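Side-chain contacts in fructose-bisphosphate aldolase (Plasmodium falciparum, PDB 4TR9), which belongs to the class I fructose-bisphosphate aldolases, enzymes built on a TIM barrel, and assembles here from four chains: residues K28-G33 and A303-Y308; I184-R189 and E232-K237. One frame throughout, in Å; residues are numbered along the deposited sequence.

How the contacts relate
From the N terminus the chain runs through helix 16-29, whose last turn and exit, residues 28-33, form the first half of contact 1. Its partner, strand 303-308, comes 270 residues later, so contact 1 closes a loop around most of the barrel. Contact 2 is nested inside that loop: the end of helix 168-187 meets the approach to strand 235-236 after one more strand, 191-198, and helix 206-226. Both contacts reach the same sheet and they touch each other. Val30 CG1 lies 3.9 Å from Leu235 CD2, and Leu29 CD1 lies 3.9 Å from Leu235 CD1. Farther along the strands, Ser307 OG and Lys237 NZ form a weak hydrogen bond.

Contact 1. Residues K28-G33 and A303-Y308; sequences KLVQAG and ALTFSY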
ATOM      1  N   LYS A  28       6.778   6.542  32.009  1.00 48.03           N
ATOM      2  CA  LYS A  28       7.713   6.486  33.126  1.00 45.77           C
ATOM      3  C   LYS A  28       9.153   6.324  32.642  1.00 42.45           C
ATOM      4  O   LYS A  28      10.089   6.812  33.277  1.00 45.50           O
ATOM      5  CB  LYS A  28       7.330   5.344  34.069  1.00 44.47           C
ATOM      6  CG  LYS A  28       8.127   5.281  35.361  1.00 48.81           C
ATOM      7  CD  LYS A  28       7.395   4.446  36.403  1.00 64.86           C
ATOM      8  CE  LYS A  28       6.930   3.116  35.825  1.00 62.47           C
ATOM      9  NZ  LYS A  28       6.100   2.340  36.789  1.00 67.51           N
ATOM     10  N   LEU A  29       9.325   5.644  31.512  1.00 45.52           N
ATOM     11  CA  LEU A  29      10.646   5.465  30.919  1.00 41.15           C
ATOM     12  C   LEU A  29      11.187   6.778  30.361  1.00 40.58           C
ATOM     13  O   LEU A  29      12.399   6.969  30.266  1.00 36.70           O
ATOM     14  CB  LEU A  29      10.602   4.407  29.814  1.00 37.96           C
ATOM     15  CG  LEU A  29      10.524   2.949  30.266  1.00 36.31           C
ATOM     16  CD1 LEU A  29      10.367   2.026  29.067  1.00 33.21           C
ATOM     17  CD2 LEU A  29      11.756   2.579  31.074  1.00 33.18           C
ATOM     18  N   VAL A  30      10.283   7.678  29.990  1.00 42.23           N
ATOM     19  CA  VAL A  30      10.675   8.986  29.483  1.00 41.81           C
ATOM     20  C   VAL A  30      10.327  10.080  30.488  1.00 46.63           C
ATOM     21  O   VAL A  30       9.998  11.206  30.111  1.00 46.13           O
ATOM     22  CB  VAL A  30      10.007   9.293  28.125  1.00 43.30           C
ATOM     23  CG1 VAL A  30      10.571   8.385  27.043  1.00 32.98           C
ATOM     24  CG2 VAL A  30       8.496   9.143  28.222  1.00 42.82           C
ATOM     25  N   GLN A  31      10.406   9.736  31.771  1.00 53.60           N
ATOM     26  CA  GLN A  31      10.137  10.683  32.849  1.00 49.37           C
ATOM     27  C   GLN A  31      11.107  11.858  32.772  1.00 49.70           C
ATOM     28  O   GLN A  31      12.216  11.718  32.256  1.00 43.71           O
ATOM     29  CB  GLN A  31      10.237   9.986  34.211  1.00 59.75           C
ATOM     30  CG  GLN A  31       9.589  10.747  35.362  1.00 81.33           C
ATOM     31  CD  GLN A  31       9.598   9.963  36.663  1.00 80.44           C
ATOM     32  OE1 GLN A  31      10.244   8.920  36.772  1.00 71.39           O
ATOM     33  NE2 GLN A  31       8.873  10.463  37.659  1.00 78.50           N
ATOM     34  N   ALA A  32      10.679  13.010  33.284  1.00 50.95           N
ATOM     35  CA  ALA A  32      11.434  14.255  33.168  1.00 48.10           C
ATOM     36  C   ALA A  32      12.876  14.130  33.655  1.00 38.28           C
ATOM     37  O   ALA A  32      13.126  13.846  34.826  1.00 44.70           O
ATOM     38  CB  ALA A  32      10.722  15.367  33.928  1.00 50.00           C
ATOM     39  N   GLY A  33      13.817  14.339  32.741  1.00 41.79           N
ATOM     40  CA  GLY A  33      15.229  14.338  33.074  1.00 39.16           C
ATOM     41  C   GLY A  33      15.884  12.971  33.070  1.00 39.99           C
ATOM     42  O   GLY A  33      17.095  12.860  33.262  1.00 44.18           O
ATOM     43  N   ALA A 303       8.511  13.577  24.804  1.00 40.64           N
ATOM     44  CA  ALA A 303       9.796  13.657  25.488  1.00 38.95           C
ATOM     45  C   ALA A 303      10.914  13.172  24.571  1.00 43.06           C
ATOM     46  O   ALA A 303      10.918  12.020  24.138  1.00 40.44           O
ATOM     47  CB  ALA A 303       9.768  12.848  26.774  1.00 36.18           C
ATOM     48  N   LEU A 304      11.855  14.058  24.268  1.00 39.36           N
ATOM     49  CA  LEU A 304      12.981  13.704  23.412  1.00 41.58           C
ATOM     50  C   LEU A 304      14.227  13.443  24.248  1.00 47.99           C
ATOM     51  O   LEU A 304      15.066  14.329  24.430  1.00 45.94           O
ATOM     52  CB  LEU A 304      13.246  14.805  22.383  1.00 40.52           C
ATOM     53  CG  LEU A 304      12.074  15.109  21.447  1.00 35.63           C
ATOM     54  CD1 LEU A 304      12.488  16.067  20.346  1.00 35.60           C
ATOM     55  CD2 LEU A 304      11.521  13.828  20.854  1.00 34.30           C
ATOM     56  N   THR A 305      14.338  12.220  24.757  1.00 39.63           N
ATOM     57  CA  THR A 305      15.461  11.843  25.603  1.00 40.03           C
ATOM     58  C   THR A 305      16.399  10.881  24.876  1.00 41.98           C
ATOM     59  O   THR A 305      16.506  10.918  23.650  1.00 40.36           O
ATOM     60  CB  THR A 305      14.977  11.208  26.923  1.00 40.56           C
ATOM     61  OG1 THR A 305      16.095  10.668  27.638  1.00 47.05           O
ATOM     62  CG2 THR A 305      13.965  10.105  26.652  1.00 44.15           C
ATOM     63  N   PHE A 306      17.074  10.021  25.632  1.00 36.65           N
ATOM     64  CA  PHE A 306      18.127   9.183  25.071  1.00 37.09           C
ATOM     65  C   PHE A 306      17.996   7.706  25.433  1.00 41.59           C
ATOM     66  O   PHE A 306      17.457   7.353  26.482  1.00 40.03           O
ATOM     67  CB  PHE A 306      19.497   9.693  25.530  1.00 40.37           C
ATOM     68  CG  PHE A 306      19.679   9.692  27.025  1.00 43.19           C
ATOM     69  CD1 PHE A 306      20.256   8.608  27.667  1.00 45.72           C
ATOM     70  CD2 PHE A 306      19.272  10.776  27.787  1.00 43.90           C
ATOM     71  CE1 PHE A 306      20.422   8.605  29.041  1.00 49.19           C
ATOM     72  CE2 PHE A 306      19.435  10.777  29.162  1.00 47.58           C
ATOM     73  CZ  PHE A 306      20.013   9.692  29.788  1.00 47.22           C
ATOM     74  N   SER A 307      18.494   6.851  24.545  1.00 47.24           N
ATOM     75  CA  SER A 307      18.664   5.433  24.832  1.00 44.05           C
ATOM     76  C   SER A 307      20.099   5.050  24.501  1.00 45.34           C
ATOM     77  O   SER A 307      20.349   4.199  23.647  1.00 43.22           O
ATOM     78  CB  SER A 307      17.678   4.580  24.034  1.00 43.47           C
ATOM     79  OG  SER A 307      17.861   3.200  24.306  1.00 42.41           O
ATOM     80  N   TYR A 308      21.038   5.698  25.181  1.00 41.82           N
ATOM     81  CA  TYR A 308      22.453   5.567  24.862  1.00 43.98           C
ATOM     82  C   TYR A 308      23.079   4.306  25.438  1.00 45.13           C
ATOM     83  O   TYR A 308      22.628   3.776  26.455  1.00 49.72           O
ATOM     84  CB  TYR A 308      23.226   6.788  25.368  1.00 50.90           C
ATOM     85  CG  TYR A 308      22.878   8.083  24.672  1.00 46.20           C
ATOM     86  CD1 TYR A 308      22.289   8.085  23.413  1.00 43.90           C
ATOM     87  CD2 TYR A 308      23.146   9.306  25.271  1.00 48.39           C
ATOM     88  CE1 TYR A 308      21.973   9.271  22.775  1.00 47.92           C
ATOM     89  CE2 TYR A 308      22.835  10.495  24.641  1.00 49.17           C
ATOM     90  CZ  TYR A 308      22.249  10.472  23.395  1.00 50.52           C
ATOM     91  OH  TYR A 308      21.939  11.657  22.770  1.00 42.04           O
TER
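Val30 sits over the start of strand 303-308 and touches it at two places. Its CB faces the methyl of Ala303, Val30 CB to Ala303 CB 3.8 Å, while Val30 CG1 reaches farther along the strand to Thr305 CG2, also 3.8 Å away. With CG1 opposite the carbonyl carbon (chi1 -69°), that methyl is the one pointed at Thr305, while CG2 stays near Ala303. The same methyl of Ala303 also rests on the backbone, with Ala303 CB 3.7 Å from Val30 O. The contact is packing alone, with no hydrogen bond between the segments.

Thr305 has two jobs. Its CG2 meets the valine, whereas OG1, trans to the backbone N at chi1 171°, hydrogen-bonds the carbonyl O of Lys34, tying the strand to the loop that follows residues 28-33. Leu304 between them turns to the other side, onto Val275 and Ile294. Farther on, Phe306 packs on Leu291 of helix 284-295 and Asn341 of helix 327-346.

The other side of the turn is quite different. Lys28, Gln31 and Ala32 are exposed and their side chains keep well clear of the strand; the tight part is one valine against Ala303 and Thr305.

The first residue after helix 16-29 thus packs on the beginning of the last barrel strand, which is hydrogen-bonded through Phe306 to Ile36 of the first. Such neighbouring of first and last strands is the closure of a TIM barrel.

Contact 2. Residues I184-R189 and E232-K237; sequences ICQQNR and EGALLK
Gln186 bridges to Gly233 and Ala234 through the end of its side chain alone. CB leaves the helix toward residues 232-237. CG follows opposite the carbonyl carbon, beside the backbone N (chi1 -66°), and from there the chain runs extended, so the amide projects straight away from the helix; the side chain also packs on Leu22, Pro192 and Val229. At the tip, Gln186 NE2 comes 3.6 Å from Gly233 O, which is contact and not a hydrogen bond, and 4.0 Å from the methyl CB of Ala234. The real polar partner of NE2 is the carbonyl O of Leu230, so the buried amide group is held by the turn leading to strand 235-236.

Behind it the helix is finishing. Asn188 folds back to give ND2 to Ile184 O at 2.7 Å. The N-H...O angle is 150°, and the donor is tilted out of the carbonyl plane. Arg189, at positive phi, is the C' residue of a Schellman motif.

The arrangement joins two helix-to-strand turns, those entering neighbouring parallel strands 191-198 and 235-236, at the N-terminal end of a TIM barrel; Lys237, just beyond the second strand, belongs to the ligand pocket.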
ATOM      1  N   ILE A 184       3.138  -7.942  19.304  1.00 35.21           N
ATOM      2  CA  ILE A 184       3.330  -9.136  20.119  1.00 37.92           C
ATOM      3  C   ILE A 184       3.732  -8.771  21.546  1.00 37.12           C
ATOM      4  O   ILE A 184       3.248  -9.368  22.509  1.00 41.49           O
ATOM      5  CB  ILE A 184       4.394 -10.066  19.500  1.00 40.93           C
ATOM      6  CG1 ILE A 184       3.964 -10.500  18.098  1.00 38.73           C
ATOM      7  CG2 ILE A 184       4.627 -11.284  20.380  1.00 38.51           C
ATOM      8  CD1 ILE A 184       5.000 -11.325  17.367  1.00 37.95           C
ATOM      9  N   CYS A 185       4.609  -7.780  21.675  1.00 40.15           N
ATOM     10  CA  CYS A 185       5.062  -7.324  22.986  1.00 35.00           C
ATOM     11  C   CYS A 185       3.922  -6.728  23.803  1.00 35.99           C
ATOM     12  O   CYS A 185       3.766  -7.041  24.984  1.00 40.81           O
ATOM     13  CB  CYS A 185       6.185  -6.297  22.837  1.00 26.29           C
ATOM     14  SG  CYS A 185       7.736  -6.986  22.230  1.00 43.48           S
ATOM     15  N   GLN A 186       3.130  -5.867  23.172  1.00 34.73           N
ATOM     16  CA  GLN A 186       2.001  -5.234  23.845  1.00 39.45           C
ATOM     17  C   GLN A 186       0.971  -6.272  24.274  1.00 39.48           C
ATOM     18  O   GLN A 186       0.314  -6.121  25.302  1.00 42.15           O
ATOM     19  CB  GLN A 186       1.354  -4.185  22.938  1.00 33.13           C
ATOM     20  CG  GLN A 186       2.255  -3.000  22.637  1.00 28.28           C
ATOM     21  CD  GLN A 186       1.535  -1.876  21.923  1.00 32.53           C
ATOM     22  OE1 GLN A 186       0.504  -2.088  21.285  1.00 34.63           O
ATOM     23  NE2 GLN A 186       2.072  -0.666  22.033  1.00 25.98           N
ATOM     24  N   GLN A 187       0.843  -7.332  23.483  1.00 33.09           N
ATOM     25  CA  GLN A 187      -0.060  -8.427  23.806  1.00 37.71           C
ATOM     26  C   GLN A 187       0.386  -9.130  25.084  1.00 40.97           C
ATOM     27  O   GLN A 187      -0.436  -9.616  25.859  1.00 39.54           O
ATOM     28  CB  GLN A 187      -0.126  -9.428  22.650  1.00 39.66           C
ATOM     29  CG  GLN A 187      -1.180 -10.509  22.820  1.00 42.68           C
ATOM     30  CD  GLN A 187      -1.066 -11.602  21.776  1.00 61.17           C
ATOM     31  OE1 GLN A 187       0.034 -11.959  21.351  1.00 64.64           O
ATOM     32  NE2 GLN A 187      -2.205 -12.139  21.356  1.00 67.54           N
ATOM     33  N   ASN A 188       1.698  -9.168  25.299  1.00 36.41           N
ATOM     34  CA  ASN A 188       2.265  -9.850  26.455  1.00 38.71           C
ATOM     35  C   ASN A 188       2.814  -8.882  27.500  1.00 45.04           C
ATOM     36  O   ASN A 188       3.802  -9.178  28.170  1.00 46.45           O
ATOM     37  CB  ASN A 188       3.363 -10.816  26.008  1.00 44.46           C
ATOM     38  CG  ASN A 188       2.839 -11.914  25.104  1.00 45.77           C
ATOM     39  OD1 ASN A 188       2.336 -12.933  25.575  1.00 53.65           O
ATOM     40  ND2 ASN A 188       2.953 -11.711  23.795  1.00 44.63           N
ATOM     41  N   ARG A 189       2.167  -7.726  27.622  1.00 41.76           N
ATOM     42  CA  ARG A 189       2.470  -6.752  28.670  1.00 44.45           C
ATOM     43  C   ARG A 189       3.918  -6.254  28.650  1.00 38.26           C
ATOM     44  O   ARG A 189       4.555  -6.138  29.697  1.00 43.14           O
ATOM     45  CB  ARG A 189       2.151  -7.350  30.045  1.00 48.49           C
ATOM     46  CG  ARG A 189       0.697  -7.765  30.214  1.00 51.00           C
ATOM     47  CD  ARG A 189       0.478  -8.521  31.517  1.00 56.21           C
ATOM     48  NE  ARG A 189       1.156  -9.814  31.521  1.00 73.62           N
ATOM     49  CZ  ARG A 189       1.146 -10.660  32.545  1.00 87.46           C
ATOM     50  NH1 ARG A 189       1.791 -11.816  32.459  1.00 88.88           N
ATOM     51  NH2 ARG A 189       0.492 -10.352  33.658  1.00 88.49           N
ATOM     52  N   GLU A 232       0.478   4.984  22.582  1.00 37.60           N
ATOM     53  CA  GLU A 232       0.617   5.463  23.953  1.00 35.78           C
ATOM     54  C   GLU A 232       1.490   4.530  24.787  1.00 39.02           C
ATOM     55  O   GLU A 232       2.103   4.950  25.769  1.00 40.40           O
ATOM     56  CB  GLU A 232      -0.757   5.615  24.613  1.00 36.64           C
ATOM     57  CG  GLU A 232      -1.637   6.704  24.013  1.00 35.87           C
ATOM     58  CD  GLU A 232      -2.438   6.227  22.817  1.00 43.82           C
ATOM     59  OE1 GLU A 232      -1.941   5.363  22.063  1.00 46.50           O
ATOM     60  OE2 GLU A 232      -3.573   6.717  22.634  1.00 40.23           O
ATOM     61  N   GLY A 233       1.541   3.262  24.394  1.00 35.38           N
ATOM     62  CA  GLY A 233       2.323   2.278  25.118  1.00 35.18           C
ATOM     63  C   GLY A 233       3.577   1.859  24.379  1.00 33.58           C
ATOM     64  O   GLY A 233       4.109   0.774  24.610  1.00 37.78           O
ATOM     65  N   ALA A 234       4.057   2.720  23.489  1.00 33.25           N
ATOM     66  CA  ALA A 234       5.240   2.403  22.699  1.00 37.56           C
ATOM     67  C   ALA A 234       6.278   3.517  22.772  1.00 34.57           C
ATOM     68  O   ALA A 234       5.990   4.620  23.236  1.00 28.77           O
ATOM     69  CB  ALA A 234       4.851   2.136  21.253  1.00 30.35           C
ATOM     70  N   LEU A 235       7.489   3.215  22.315  1.00 37.08           N
ATOM     71  CA  LEU A 235       8.557   4.205  22.238  1.00 38.54           C
ATOM     72  C   LEU A 235       9.275   4.100  20.898  1.00 38.08           C
ATOM     73  O   LEU A 235       9.274   3.044  20.266  1.00 35.30           O
ATOM     74  CB  LEU A 235       9.553   4.027  23.387  1.00 34.87           C
ATOM     75  CG  LEU A 235       9.073   4.391  24.794  1.00 34.14           C
ATOM     76  CD1 LEU A 235      10.164   4.114  25.819  1.00 34.10           C
ATOM     77  CD2 LEU A 235       8.631   5.846  24.860  1.00 34.28           C
ATOM     78  N   LEU A 236       9.884   5.199  20.470  1.00 37.40           N
ATOM     79  CA  LEU A 236      10.615   5.226  19.210  1.00 38.65           C
ATOM     80  C   LEU A 236      12.102   5.441  19.454  1.00 37.92           C
ATOM     81  O   LEU A 236      12.493   6.344  20.194  1.00 37.37           O
ATOM     82  CB  LEU A 236      10.067   6.322  18.294  1.00 30.94           C
ATOM     83  CG  LEU A 236      10.722   6.476  16.919  1.00 37.24           C
ATOM     84  CD1 LEU A 236      10.536   5.218  16.085  1.00 31.98           C
ATOM     85  CD2 LEU A 236      10.167   7.692  16.193  1.00 40.35           C
ATOM     86  N   LYS A 237      12.930   4.610  18.830  1.00 30.37           N
ATOM     87  CA  LYS A 237      14.377   4.756  18.943  1.00 38.11           C
ATOM     88  C   LYS A 237      15.008   4.974  17.572  1.00 40.35           C
ATOM     89  O   LYS A 237      15.547   4.044  16.974  1.00 46.67           O
ATOM     90  CB  LYS A 237      14.994   3.531  19.624  1.00 40.96           C
ATOM     91  CG  LYS A 237      16.478   3.669  19.935  1.00 46.77           C
ATOM     92  CD  LYS A 237      16.998   2.472  20.713  1.00 45.07           C
ATOM     93  CE  LYS A 237      18.480   2.616  21.024  1.00 51.89           C
ATOM     94  NZ  LYS A 237      18.988   1.483  21.845  1.00 61.77           N
TER